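Local coordinates for positive phenol-degradative gene regulator (Ralstonia sp. E2, PDB 5FS0), which probably acts as an ATP-dependent, DNA-binding activator of phenol-degradation genes, its N-terminal sensory domain, the part described here, binding phenols such as 2,4-dichlorophenol, at residues P112-I117 with H125-W130. Sequence-based numbering, arbitrary orientation.
With 5JC (2,4-dichlorophenol), chain C.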
ATOM      1  N   PRO A 112       9.514   5.949  20.935  1.00 51.28           N
ATOM      2  CA  PRO A 112       8.758   6.385  22.119  1.00 47.93           C
ATOM      3  C   PRO A 112       9.604   7.272  23.024  1.00 49.07           C
ATOM      4  O   PRO A 112      10.653   6.848  23.504  1.00 50.58           O
ATOM      5  CB  PRO A 112       8.401   5.070  22.826  1.00 41.58           C
ATOM      6  CG  PRO A 112       8.486   4.021  21.759  1.00 48.31           C
ATOM      7  CD  PRO A 112       9.611   4.480  20.856  1.00 47.63           C
ATOM      8  N   LEU A 113       9.163   8.503  23.232  1.00 50.71           N
ATOM      9  CA  LEU A 113       9.879   9.412  24.118  1.00 54.66           C
ATOM     10  C   LEU A 113       9.428   9.152  25.553  1.00 59.21           C
ATOM     11  O   LEU A 113      10.209   8.681  26.384  1.00 61.12           O
ATOM     12  CB  LEU A 113       9.639  10.872  23.721  1.00 48.69           C
ATOM     13  CG  LEU A 113      10.227  11.317  22.377  1.00 46.04           C
ATOM     14  CD1 LEU A 113       9.704  12.688  21.973  1.00 46.81           C
ATOM     15  CD2 LEU A 113      11.740  11.335  22.444  1.00 48.80           C
ATOM     16  N   THR A 114       8.165   9.447  25.840  1.00 52.50           N
ATOM     17  CA  THR A 114       7.615   9.128  27.144  1.00 51.48           C
ATOM     18  C   THR A 114       6.177   8.639  27.020  1.00 52.46           C
ATOM     19  O   THR A 114       5.357   9.221  26.305  1.00 49.16           O
ATOM     20  CB  THR A 114       7.672  10.333  28.090  1.00 55.94           C
ATOM     21  OG1 THR A 114       7.148   9.951  29.369  1.00 59.40           O
ATOM     22  CG2 THR A 114       6.863  11.492  27.525  1.00 51.70           C
ATOM     23  N   VAL A 115       5.883   7.550  27.715  1.00 49.92           N
ATOM     24  CA  VAL A 115       4.576   6.936  27.631  1.00 48.85           C
ATOM     25  C   VAL A 115       4.047   6.584  29.010  1.00 54.57           C
ATOM     26  O   VAL A 115       4.663   5.829  29.766  1.00 54.08           O
ATOM     27  CB  VAL A 115       4.606   5.671  26.757  1.00 54.02           C
ATOM     28  CG1 VAL A 115       3.335   4.854  26.951  1.00 48.80           C
ATOM     29  CG2 VAL A 115       4.809   6.049  25.290  1.00 45.30           C
ATOM     30  N   ASP A 116       2.898   7.161  29.328  1.00 51.48           N
ATOM     31  CA  ASP A 116       2.171   6.835  30.534  1.00 51.33           C
ATOM     32  C   ASP A 116       0.866   6.158  30.106  1.00 50.63           C
ATOM     33  O   ASP A 116       0.021   6.778  29.458  1.00 48.22           O
ATOM     34  CB  ASP A 116       1.939   8.113  31.358  1.00 57.06           C
ATOM     35  CG  ASP A 116       0.896   7.945  32.442  1.00 62.49           C
ATOM     36  OD1 ASP A 116       0.648   6.794  32.880  1.00 61.75           O
ATOM     37  OD2 ASP A 116       0.329   8.984  32.863  1.00 65.29           O
ATOM     38  N   ILE A 117       0.714   4.880  30.438  1.00 52.42           N
ATOM     39  CA  ILE A 117      -0.477   4.148  30.025  1.00 47.40           C
ATOM     40  C   ILE A 117      -1.033   3.213  31.105  1.00 46.86           C
ATOM     41  O   ILE A 117      -0.293   2.473  31.757  1.00 48.02           O
ATOM     42  CB  ILE A 117      -0.201   3.324  28.718  1.00 48.13           C
ATOM     43  CG1 ILE A 117      -1.458   2.574  28.262  1.00 45.13           C
ATOM     44  CG2 ILE A 117       0.965   2.355  28.885  1.00 45.72           C
ATOM     45  CD1 ILE A 117      -1.272   1.844  26.957  1.00 46.10           C
ATOM     46  N   HIS A 125      -1.112   8.968  28.089  1.00 42.01           N
ATOM     47  CA  HIS A 125      -0.372  10.118  27.582  1.00 45.78           C
ATOM     48  C   HIS A 125       0.883   9.632  26.860  1.00 40.78           C
ATOM     49  O   HIS A 125       1.728   8.976  27.473  1.00 45.26           O
ATOM     50  CB  HIS A 125      -0.001  11.067  28.723  1.00 52.10           C
ATOM     51  CG  HIS A 125       0.617  12.347  28.259  1.00 44.44           C
ATOM     52  ND1 HIS A 125      -0.115  13.497  28.069  1.00 46.14           N
ATOM     53  CD2 HIS A 125       1.894  12.649  27.927  1.00 39.41           C
ATOM     54  CE1 HIS A 125       0.688  14.459  27.649  1.00 48.97           C
ATOM     55  NE2 HIS A 125       1.911  13.971  27.554  1.00 43.20           N
ATOM     56  N   GLY A 126       1.010   9.947  25.570  1.00 38.22           N
ATOM     57  CA  GLY A 126       2.107   9.421  24.771  1.00 37.27           C
ATOM     58  C   GLY A 126       2.757  10.378  23.775  1.00 40.05           C
ATOM     59  O   GLY A 126       2.084  11.004  22.959  1.00 40.02           O
ATOM     60  N   GLU A 127       4.082  10.474  23.843  1.00 42.14           N
ATOM     61  CA  GLU A 127       4.867  11.300  22.922  1.00 43.68           C
ATOM     62  C   GLU A 127       5.891  10.444  22.193  1.00 35.84           C
ATOM     63  O   GLU A 127       6.525   9.578  22.787  1.00 37.66           O
ATOM     64  CB  GLU A 127       5.588  12.440  23.663  1.00 50.72           C
ATOM     65  CG  GLU A 127       4.676  13.495  24.284  1.00 55.00           C
ATOM     66  CD  GLU A 127       5.412  14.389  25.287  1.00 62.00           C
ATOM     67  OE1 GLU A 127       6.648  14.532  25.152  1.00 59.19           O
ATOM     68  OE2 GLU A 127       4.756  14.932  26.212  1.00 52.13           O
ATOM     69  N   PHE A 128       6.068  10.702  20.907  1.00 36.52           N
ATOM     70  CA  PHE A 128       6.932   9.859  20.087  1.00 42.45           C
ATOM     71  C   PHE A 128       7.749  10.690  19.104  1.00 36.75           C
ATOM     72  O   PHE A 128       7.317  11.760  18.690  1.00 37.70           O
ATOM     73  CB  PHE A 128       6.086   8.817  19.323  1.00 41.60           C
ATOM     74  CG  PHE A 128       5.259   7.925  20.220  1.00 39.94           C
ATOM     75  CD1 PHE A 128       4.023   8.341  20.689  1.00 38.53           C
ATOM     76  CD2 PHE A 128       5.719   6.675  20.590  1.00 39.68           C
ATOM     77  CE1 PHE A 128       3.270   7.536  21.513  1.00 34.74           C
ATOM     78  CE2 PHE A 128       4.969   5.867  21.420  1.00 39.79           C
ATOM     79  CZ  PHE A 128       3.748   6.294  21.878  1.00 33.73           C
ATOM     80  N   LEU A 129       8.930  10.200  18.735  1.00 42.90           N
ATOM     81  CA  LEU A 129       9.643  10.751  17.584  1.00 43.91           C
ATOM     82  C   LEU A 129       9.430   9.858  16.353  1.00 43.98           C
ATOM     83  O   LEU A 129       9.513   8.627  16.447  1.00 41.93           O
ATOM     84  CB  LEU A 129      11.143  10.897  17.865  1.00 47.92           C
ATOM     85  CG  LEU A 129      11.615  11.964  18.859  1.00 53.84           C
ATOM     86  CD1 LEU A 129      13.072  12.303  18.589  1.00 49.03           C
ATOM     87  CD2 LEU A 129      10.744  13.230  18.834  1.00 53.36           C
ATOM     88  N   TRP A 130       9.157  10.483  15.212  1.00 40.84           N
ATOM     89  CA  TRP A 130       8.934   9.750  13.972  1.00 41.28           C
ATOM     90  C   TRP A 130      10.080   9.968  12.989  1.00 44.73           C
ATOM     91  O   TRP A 130       9.961  10.750  12.046  1.00 44.19           O
ATOM     92  CB  TRP A 130       7.607  10.167  13.334  1.00 40.60           C
ATOM     93  CG  TRP A 130       6.444   9.330  13.768  1.00 35.41           C
ATOM     94  CD1 TRP A 130       6.486   8.202  14.533  1.00 31.71           C
ATOM     95  CD2 TRP A 130       5.063   9.555  13.462  1.00 37.71           C
ATOM     96  NE1 TRP A 130       5.217   7.711  14.723  1.00 37.10           N
ATOM     97  CE2 TRP A 130       4.325   8.524  14.075  1.00 38.78           C
ATOM     98  CE3 TRP A 130       4.378  10.529  12.728  1.00 35.38           C
ATOM     99  CZ2 TRP A 130       2.937   8.437  13.978  1.00 36.21           C
ATOM    100  CZ3 TRP A 130       3.000  10.442  12.633  1.00 38.33           C
ATOM    101  CH2 TRP A 130       2.295   9.404  13.255  1.00 32.59           C
TER
HETATM  102 CL1  5JC C1209       4.024   7.141  17.218  1.00 62.55          CL
HETATM  103  CAI 5JC C1209       3.118   5.663  17.125  1.00 38.86           C
HETATM  104  CAF 5JC C1209       2.348   5.228  18.331  1.00 32.50           C
HETATM  105  CAH 5JC C1209       1.645   4.091  18.276  1.00 38.51           C
HETATM  106 CL2  5JC C1209       0.762   3.600  19.687  1.00 47.18          CL
HETATM  107  CAE 5JC C1209       1.620   3.254  17.010  1.00 37.02           C
HETATM  108  CAD 5JC C1209       2.318   3.657  15.927  1.00 34.45           C
HETATM  109  CAG 5JC C1209       3.113   4.935  15.991  1.00 33.57           C
HETATM  110  OAA 5JC C1209       3.851   5.372  14.879  1.00 32.90           O
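The carbonyl oxygen of Glu-127 takes two successive amide groups of 112-117: Leu-113 N binds Glu-127 O at 2.9 Å, tilted 26° from the carbonyl plane, and Thr-114 N adds a weak second bond. Two residues facing one define a classic beta bulge, and here it interrupts the antiparallel pairing of the two strands. Beyond it, Asp-116 and His-125 form a hydrogen-bonded pair whose reciprocal N-to-O bonds are both 2.8 Å long and nearly straight. At the bulge Leu-113 turns toward the partner strand; with its CG beside the backbone N (chi1 -67°), its CD1 packs against Leu-129 CD2 at 3.4 Å. Phe-128, Pro-112 and Val-115 share one face of the hairpin. Val-115 CG2, lying anti to the carbonyl carbon, reaches Phe-128 CZ at 3.6 Å, while Pro-112 CB approaches Phe-128 CE2 obliquely. Over one face of the same ring lies CAF of the dichlorophenol, 3.9 Å above the ring plane, so the hairpin lines part of the phenol pocket, probably the effector site; His-102 ND1, outside the hairpin, hydrogen-bonds to the ligand. On the opposite face, with Thr-114, His-125 NE2 donates in its ring plane to Glu-127 OE2, 3.3 Å away. Helix 91-95 covers Val-115 and Phe-128 through Leu-95, and strand 123-131 lies between strands 109-118 and 185-191 in the four-stranded antiparallel sheet, with 109-118 outermost within this chain.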